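Local coordinates for protein O-methyltransferase (Saccharopolyspora spinosa, PDB 4CE0) that probably transfers a methyl group from S-adenosylmethionine to the 4'-hydroxyl of the rhamnose of spinosyn, as a magnesium-dependent enzyme of antibiotic biosynthesis, at residues P48-M54 with W85-A89; S112-M116 with D137-L143. All coordinates share one frame; numbering follows the deposited sequence.

Contact 1: P48-M54 with W85-A89; sequences PTVAHTM and WRGGA. With SAH (S-adenosyl-L-homocysteine), chain B.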
loop_
_atom_site.group_PDB
_atom_site.type_symbol
_atom_site.label_atom_id
_atom_site.label_comp_id
_atom_site.label_asym_id
_atom_site.label_seq_id
_atom_site.Cartn_x
_atom_site.Cartn_y
_atom_site.Cartn_z
ATOM N N PRO A 48 -14.956 -2.140 9.317
ATOM C CA PRO A 48 -14.352 -1.411 8.188
ATOM C C PRO A 48 -15.031 -1.432 6.793
ATOM O O PRO A 48 -14.805 -0.477 6.041
ATOM C CB PRO A 48 -12.961 -2.035 8.106
ATOM C CG PRO A 48 -12.610 -2.364 9.545
ATOM C CD PRO A 48 -13.915 -2.581 10.276
ATOM N N THR A 49 -15.844 -2.438 6.478
ATOM C CA THR A 49 -16.516 -2.574 5.158
ATOM C C THR A 49 -15.657 -3.313 4.129
ATOM O O THR A 49 -16.068 -4.376 3.659
ATOM C CB THR A 49 -17.039 -1.236 4.482
ATOM O OG1 THR A 49 -15.935 -0.395 4.123
ATOM C CG2 THR A 49 -18.033 -0.492 5.369
ATOM N N VAL A 50 -14.496 -2.756 3.766
ATOM C CA VAL A 50 -13.554 -3.477 2.915
ATOM C C VAL A 50 -12.178 -3.769 3.558
ATOM O O VAL A 50 -11.554 -4.723 3.150
ATOM C CB VAL A 50 -13.413 -2.851 1.503
ATOM C CG1 VAL A 50 -14.740 -2.960 0.756
ATOM C CG2 VAL A 50 -12.960 -1.424 1.568
ATOM N N ALA A 51 -11.724 -2.991 4.545
ATOM C CA ALA A 51 -10.362 -3.191 5.121
ATOM C C ALA A 51 -10.095 -4.634 5.564
ATOM O O ALA A 51 -11.006 -5.328 5.988
ATOM C CB ALA A 51 -10.128 -2.271 6.303
ATOM N N HIS A 52 -8.832 -5.053 5.497
ATOM C CA HIS A 52 -8.456 -6.436 5.779
ATOM C C HIS A 52 -8.173 -6.696 7.247
ATOM O O HIS A 52 -8.049 -7.852 7.679
ATOM C CB HIS A 52 -7.268 -6.841 4.927
ATOM C CG HIS A 52 -7.614 -7.022 3.483
ATOM N ND1 HIS A 52 -6.729 -6.743 2.456
ATOM C CD2 HIS A 52 -8.760 -7.421 2.882
ATOM C CE1 HIS A 52 -7.309 -6.991 1.299
ATOM N NE2 HIS A 52 -8.554 -7.392 1.531
ATOM N N THR A 53 -8.085 -5.626 8.012
ATOM C CA THR A 53 -8.071 -5.741 9.464
ATOM C C THR A 53 -8.958 -4.688 10.091
ATOM O O THR A 53 -9.128 -3.603 9.535
ATOM C CB THR A 53 -6.639 -5.594 10.060
ATOM O OG1 THR A 53 -6.689 -5.878 11.458
ATOM C CG2 THR A 53 -6.083 -4.189 9.864
ATOM N N MET A 54 -9.494 -5.026 11.268
ATOM C CA MET A 54 -10.344 -4.148 12.031
ATOM C C MET A 54 -9.584 -3.533 13.218
ATOM O O MET A 54 -10.121 -2.679 13.939
ATOM C CB MET A 54 -11.612 -4.900 12.481
ATOM C CG MET A 54 -11.422 -5.882 13.635
ATOM S SD MET A 54 -12.982 -6.578 14.226
ATOM C CE MET A 54 -13.519 -7.623 12.871
ATOM N N TRP A 85 -10.213 -12.995 11.047
ATOM C CA TRP A 85 -11.202 -12.318 10.199
ATOM C C TRP A 85 -10.688 -12.326 8.770
ATOM O O TRP A 85 -10.471 -13.406 8.201
ATOM C CB TRP A 85 -11.487 -10.908 10.703
ATOM C CG TRP A 85 -12.651 -10.213 10.100
ATOM C CD1 TRP A 85 -13.903 -10.727 9.922
ATOM C CD2 TRP A 85 -12.714 -8.841 9.661
ATOM N NE1 TRP A 85 -14.729 -9.776 9.363
ATOM C CE2 TRP A 85 -14.028 -8.616 9.193
ATOM C CE3 TRP A 85 -11.787 -7.798 9.600
ATOM C CZ2 TRP A 85 -14.433 -7.386 8.662
ATOM C CZ3 TRP A 85 -12.190 -6.577 9.056
ATOM C CH2 TRP A 85 -13.498 -6.391 8.583
ATOM N N ARG A 86 -10.461 -11.150 8.190
ATOM C CA ARG A 86 -10.052 -11.089 6.792
ATOM C C ARG A 86 -8.559 -11.336 6.588
ATOM O O ARG A 86 -8.090 -11.453 5.446
ATOM C CB ARG A 86 -10.487 -9.760 6.171
ATOM C CG ARG A 86 -11.987 -9.674 5.932
ATOM C CD ARG A 86 -12.410 -8.297 5.523
ATOM N NE ARG A 86 -13.864 -8.183 5.446
ATOM C CZ ARG A 86 -14.535 -7.034 5.466
ATOM N NH1 ARG A 86 -13.895 -5.872 5.554
ATOM N NH2 ARG A 86 -15.858 -7.055 5.405
ATOM N N GLY A 87 -7.817 -11.396 7.693
ATOM C CA GLY A 87 -6.427 -11.838 7.660
ATOM C C GLY A 87 -5.382 -10.776 7.802
ATOM O O GLY A 87 -4.178 -11.080 7.848
ATOM N N GLY A 88 -5.847 -9.544 7.966
ATOM C CA GLY A 88 -5.009 -8.366 7.885
ATOM C C GLY A 88 -3.838 -8.349 8.850
ATOM O O GLY A 88 -2.703 -8.034 8.475
ATOM N N ALA A 89 -4.108 -8.680 10.100
ATOM C CA ALA A 89 -3.053 -8.697 11.105
ATOM C C ALA A 89 -2.010 -9.753 10.778
ATOM O O ALA A 89 -0.823 -9.545 10.959
ATOM C CB ALA A 89 -3.637 -8.934 12.476
HETATM N N SAH B . -9.413 -7.918 12.019
HETATM C CA SAH B . -9.366 -8.737 13.241
HETATM C CB SAH B . -10.228 -9.975 13.255
HETATM C CG SAH B . -10.553 -10.855 14.462
HETATM S SD SAH B . -12.364 -11.008 14.415
HETATM C C SAH B . -7.944 -9.126 13.165
HETATM O O SAH B . -7.624 -10.067 13.872
HETATM O OXT SAH B . -7.306 -8.283 12.278
HETATM C "C5'" SAH B . -12.638 -12.535 15.383
HETATM C "C4'" SAH B . -12.244 -13.827 14.653
HETATM O "O4'" SAH B . -12.125 -14.898 15.566
HETATM C "C3'" SAH B . -13.257 -14.303 13.608
HETATM O "O3'" SAH B . -12.577 -14.407 12.375
HETATM C "C2'" SAH B . -13.804 -15.653 14.091
HETATM O "O2'" SAH B . -14.143 -16.646 13.100
HETATM C "C1'" SAH B . -12.681 -16.098 15.032
HETATM N N9 SAH B . -13.063 -16.968 16.170
HETATM C C8 SAH B . -13.600 -16.534 17.364
HETATM N N7 SAH B . -13.748 -17.602 18.160
HETATM C C5 SAH B . -13.283 -18.699 17.523
HETATM C C6 SAH B . -13.196 -20.049 17.869
HETATM N N6 SAH B . -13.610 -20.485 19.057
HETATM N N1 SAH B . -12.682 -20.954 16.971
HETATM C C2 SAH B . -12.222 -20.552 15.733
HETATM N N3 SAH B . -12.343 -19.224 15.396
HETATM C C4 SAH B . -12.825 -18.304 16.277
#

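Contact 2: S112-M116 with D137-L143; sequences SFQGM and DVLGVSL. With SAH (S-adenosyl-L-homocysteine), chain B.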
loop_
_atom_site.group_PDB
_atom_site.type_symbol
_atom_site.label_atom_id
_atom_site.label_comp_id
_atom_site.label_asym_id
_atom_site.label_seq_id
_atom_site.Cartn_x
_atom_site.Cartn_y
_atom_site.Cartn_z
ATOM N N SER A 112 -11.755 -20.305 12.706
ATOM C CA SER A 112 -12.792 -21.211 12.194
ATOM C C SER A 112 -13.002 -21.002 10.690
ATOM O O SER A 112 -13.343 -21.933 9.977
ATOM C CB SER A 112 -14.118 -20.948 12.884
ATOM O OG SER A 112 -14.540 -19.648 12.556
ATOM N N PHE A 113 -12.795 -19.772 10.224
ATOM C CA PHE A 113 -13.115 -19.364 8.847
ATOM C C PHE A 113 -14.622 -19.497 8.576
ATOM O O PHE A 113 -15.044 -19.642 7.430
ATOM C CB PHE A 113 -12.268 -20.109 7.799
ATOM C CG PHE A 113 -10.771 -19.868 7.948
ATOM C CD1 PHE A 113 -10.191 -18.669 7.515
ATOM C CD2 PHE A 113 -9.952 -20.820 8.552
ATOM C CE1 PHE A 113 -8.836 -18.436 7.688
ATOM C CE2 PHE A 113 -8.589 -20.593 8.722
ATOM C CZ PHE A 113 -8.028 -19.398 8.276
ATOM N N GLN A 114 -15.406 -19.410 9.651
ATOM C CA GLN A 114 -16.873 -19.403 9.605
ATOM C C GLN A 114 -17.430 -18.388 10.597
ATOM O O GLN A 114 -18.629 -18.355 10.841
ATOM C CB GLN A 114 -17.453 -20.760 10.015
ATOM C CG GLN A 114 -16.812 -21.960 9.377
ATOM C CD GLN A 114 -17.057 -23.224 10.184
ATOM O OE1 GLN A 114 -18.186 -23.516 10.590
ATOM N NE2 GLN A 114 -15.992 -23.973 10.436
ATOM N N GLY A 115 -16.561 -17.590 11.204
ATOM C CA GLY A 115 -17.007 -16.626 12.195
ATOM C C GLY A 115 -17.088 -17.239 13.576
ATOM O O GLY A 115 -16.472 -18.281 13.845
ATOM N N MET A 116 -17.857 -16.580 14.437
ATOM C CA MET A 116 -17.953 -16.904 15.863
ATOM C C MET A 116 -18.822 -18.145 16.098
ATOM O O MET A 116 -19.776 -18.367 15.369
ATOM C CB MET A 116 -18.603 -15.742 16.604
ATOM C CG MET A 116 -18.130 -14.362 16.165
ATOM S SD MET A 116 -16.387 -14.009 16.495
ATOM C CE MET A 116 -16.292 -14.185 18.272
ATOM N N ASP A 137 -22.344 -12.893 12.118
ATOM C CA ASP A 137 -21.403 -13.707 11.351
ATOM C C ASP A 137 -21.246 -13.286 9.885
ATOM O O ASP A 137 -21.296 -14.089 8.987
ATOM C CB ASP A 137 -21.688 -15.209 11.485
ATOM C CG ASP A 137 -21.010 -15.824 12.711
ATOM O OD1 ASP A 137 -20.188 -15.132 13.344
ATOM O OD2 ASP A 137 -21.285 -17.002 13.034
ATOM N N VAL A 138 -21.063 -11.993 9.659
ATOM C CA VAL A 138 -20.227 -11.504 8.568
ATOM C C VAL A 138 -18.844 -11.125 9.177
ATOM O O VAL A 138 -18.039 -10.367 8.614
ATOM C CB VAL A 138 -20.915 -10.391 7.765
ATOM C CG1 VAL A 138 -20.458 -8.960 8.198
ATOM C CG2 VAL A 138 -20.709 -10.672 6.283
ATOM N N LEU A 139 -18.623 -11.671 10.367
ATOM C CA LEU A 139 -17.300 -11.963 10.882
ATOM C C LEU A 139 -16.803 -13.287 10.310
ATOM O O LEU A 139 -15.678 -13.723 10.597
ATOM C CB LEU A 139 -17.377 -12.061 12.392
ATOM C CG LEU A 139 -17.785 -10.735 13.018
ATOM C CD1 LEU A 139 -18.410 -10.966 14.398
ATOM C CD2 LEU A 139 -16.562 -9.880 13.098
ATOM N N GLY A 140 -17.665 -13.922 9.516
ATOM C CA GLY A 140 -17.357 -15.168 8.846
ATOM C C GLY A 140 -16.708 -14.940 7.497
ATOM O O GLY A 140 -17.368 -14.523 6.533
ATOM N N VAL A 141 -15.409 -15.223 7.431
ATOM C CA VAL A 141 -14.640 -15.061 6.206
ATOM C C VAL A 141 -13.946 -16.380 5.895
ATOM O O VAL A 141 -13.115 -16.871 6.689
ATOM C CB VAL A 141 -13.605 -13.937 6.362
ATOM C CG1 VAL A 141 -12.817 -13.714 5.045
ATOM C CG2 VAL A 141 -14.280 -12.654 6.836
ATOM N N SER A 142 -14.322 -16.965 4.762
ATOM C CA SER A 142 -13.811 -18.258 4.307
ATOM C C SER A 142 -12.286 -18.301 4.127
ATOM O O SER A 142 -11.642 -17.277 3.863
ATOM C CB SER A 142 -14.454 -18.618 2.954
ATOM O OG SER A 142 -14.025 -17.720 1.932
ATOM N N LEU A 143 -11.727 -19.501 4.238
ATOM C CA LEU A 143 -10.297 -19.722 4.048
ATOM C C LEU A 143 -9.906 -19.255 2.647
ATOM O O LEU A 143 -8.858 -18.640 2.428
ATOM C CB LEU A 143 -9.966 -21.215 4.246
ATOM C CG LEU A 143 -8.515 -21.722 4.098
ATOM C CD1 LEU A 143 -7.567 -20.924 4.988
ATOM C CD2 LEU A 143 -8.455 -23.207 4.467
HETATM N N SAH B . -9.413 -7.918 12.019
HETATM C CA SAH B . -9.366 -8.737 13.241
HETATM C CB SAH B . -10.228 -9.975 13.255
HETATM C CG SAH B . -10.553 -10.855 14.462
HETATM S SD SAH B . -12.364 -11.008 14.415
HETATM C C SAH B . -7.944 -9.126 13.165
HETATM O O SAH B . -7.624 -10.067 13.872
HETATM O OXT SAH B . -7.306 -8.283 12.278
HETATM C "C5'" SAH B . -12.638 -12.535 15.383
HETATM C "C4'" SAH B . -12.244 -13.827 14.653
HETATM O "O4'" SAH B . -12.125 -14.898 15.566
HETATM C "C3'" SAH B . -13.257 -14.303 13.608
HETATM O "O3'" SAH B . -12.577 -14.407 12.375
HETATM C "C2'" SAH B . -13.804 -15.653 14.091
HETATM O "O2'" SAH B . -14.143 -16.646 13.100
HETATM C "C1'" SAH B . -12.681 -16.098 15.032
HETATM N N9 SAH B . -13.063 -16.968 16.170
HETATM C C8 SAH B . -13.600 -16.534 17.364
HETATM N N7 SAH B . -13.748 -17.602 18.160
HETATM C C5 SAH B . -13.283 -18.699 17.523
HETATM C C6 SAH B . -13.196 -20.049 17.869
HETATM N N6 SAH B . -13.610 -20.485 19.057
HETATM N N1 SAH B . -12.682 -20.954 16.971
HETATM C C2 SAH B . -12.222 -20.552 15.733
HETATM N N3 SAH B . -12.343 -19.224 15.396
HETATM C C4 SAH B . -12.825 -18.304 16.277
HETATM O O HOH W 1 -14.282 -16.035 10.032
#

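Contact 1: P48-M54 with W85-A89
Arg-86 reaches across to the carbonyls of Ala-51 and Thr-49 in the loop 48-54, its chain laid over Trp-85, in the turn that follows the first strand of a Rossmann-like methyltransferase sheet and leads into helix 88-100, where this fold holds the amino-acid end of its cofactor. Arg-86 CB lies 3.4 Å from His-52 O. CG then sits over one face of the Trp-85 ring, and CD passes Ala-51 O. With the chain extended from CG to NE, the guanidinium arrives with one face on the tryptophan, Trp-85 CZ2 standing 3.2 Å above its plane. Arg-86 NH1 gives a fairly straight bond (163°) to Ala-51 O at 3.0 Å, the oxygen lying almost in the guanidinium plane, while NH2 makes a weak one to Thr-49 O. Two carbonyls of the loop thus hold the flat group against the indole. On the opposite face of that ring, Met-54 bends at its last torsion (chi3 69°) and lays CE 3.8 Å from the centre of the six-membered ring of Trp-85, a CH-pi contact. Its SD stands farther off above the same face, as a Met-aromatic pair. At the helix start, Gly-88 N bonds weakly to His-52 O, and the bare Gly-88 CA packs on Thr-53 CB at 3.9 Å, where the backbones come closest. His-52 ND1 is hydrogen-bonded to Tyr-153 OH, and its ring meets that of Tyr-21 of the second subunit. Thr-53 OG1, anti to its own nitrogen (chi1 -173°), caps Ile-55 N and donates to the S-adenosylhomocysteine carboxylate, 2.6 Å from SAH OXT.

Contact 2: S112-M116 with D137-L143
Apolar packing joins Phe-113 to Leu-143 at one end of the contact and Met-116 to Leu-139 at the other. Leu-143 CD1 rests over one face of the Phe-113 ring, offset toward its rim and 3.9 Å from the centroid, a CH-pi contact; Phe-162 and Pro-164, of strand 160-164, also pack on Phe-113. Met-116, its chain bent at both later torsions (chi2 -65°, chi3 -59°), touches Leu-139 CD1 with CG at 3.8 Å and brings CE to the adenine, 3.7 Å from SAH C8. Polar contact between the two segments centres on Asp-137, whose OD1 accepts a hydrogen bond from Met-116 N at 3.0 Å on its syn side, with the donor 32° out of the carboxylate plane. The segment 112-116 follows strand 107-111, the second strand of the Rossmann-like sheet, where methyltransferases of this fold bind the ribose and adenine of the cofactor. Here Ser-112 N donates to SAH N3, and Ser-112 OG shapes the loop: it accepts from Gln-114 N in an ST turn and donates to Gly-115 O at 2.7 Å, in the carbonyl plane on a lone pair. Weaker CH contacts line the middle. Phe-113 CA makes a bent CH...O contact with Val-141 O, 3.3 Å away and at the edge of the phenyl ring, as does the bare Gly-115 CA with Leu-139 O. Water completes the set. One molecule accepts from Val-141 N and, weakly, from Gly-115 N, and it bonds to SAH O2' at 3.1 Å.

In the fold
From the N terminus helix 6-16 comes first, and after an unmodelled stretch the loop 48-54, then helix 56-73 and strand 78-82, after which 85-89 returns to that loop and closes contact 1 at the start of helix 88-100. Strand 107-111 next delivers 112-116, and after a partly unmodelled loop the chain comes back through 137-143 into helix 143-152, closing contact 2. The two loops are in series, neither nested nor crossed, yet they touch: the indole of Trp-85 packs on Leu-139 and Val-141, and Met-54 on Leu-139. Both contacts face one S-adenosylhomocysteine, contact 1 at its amino-acid end and contact 2 at its nucleoside, beside the carboxyl ends of neighbouring parallel strands.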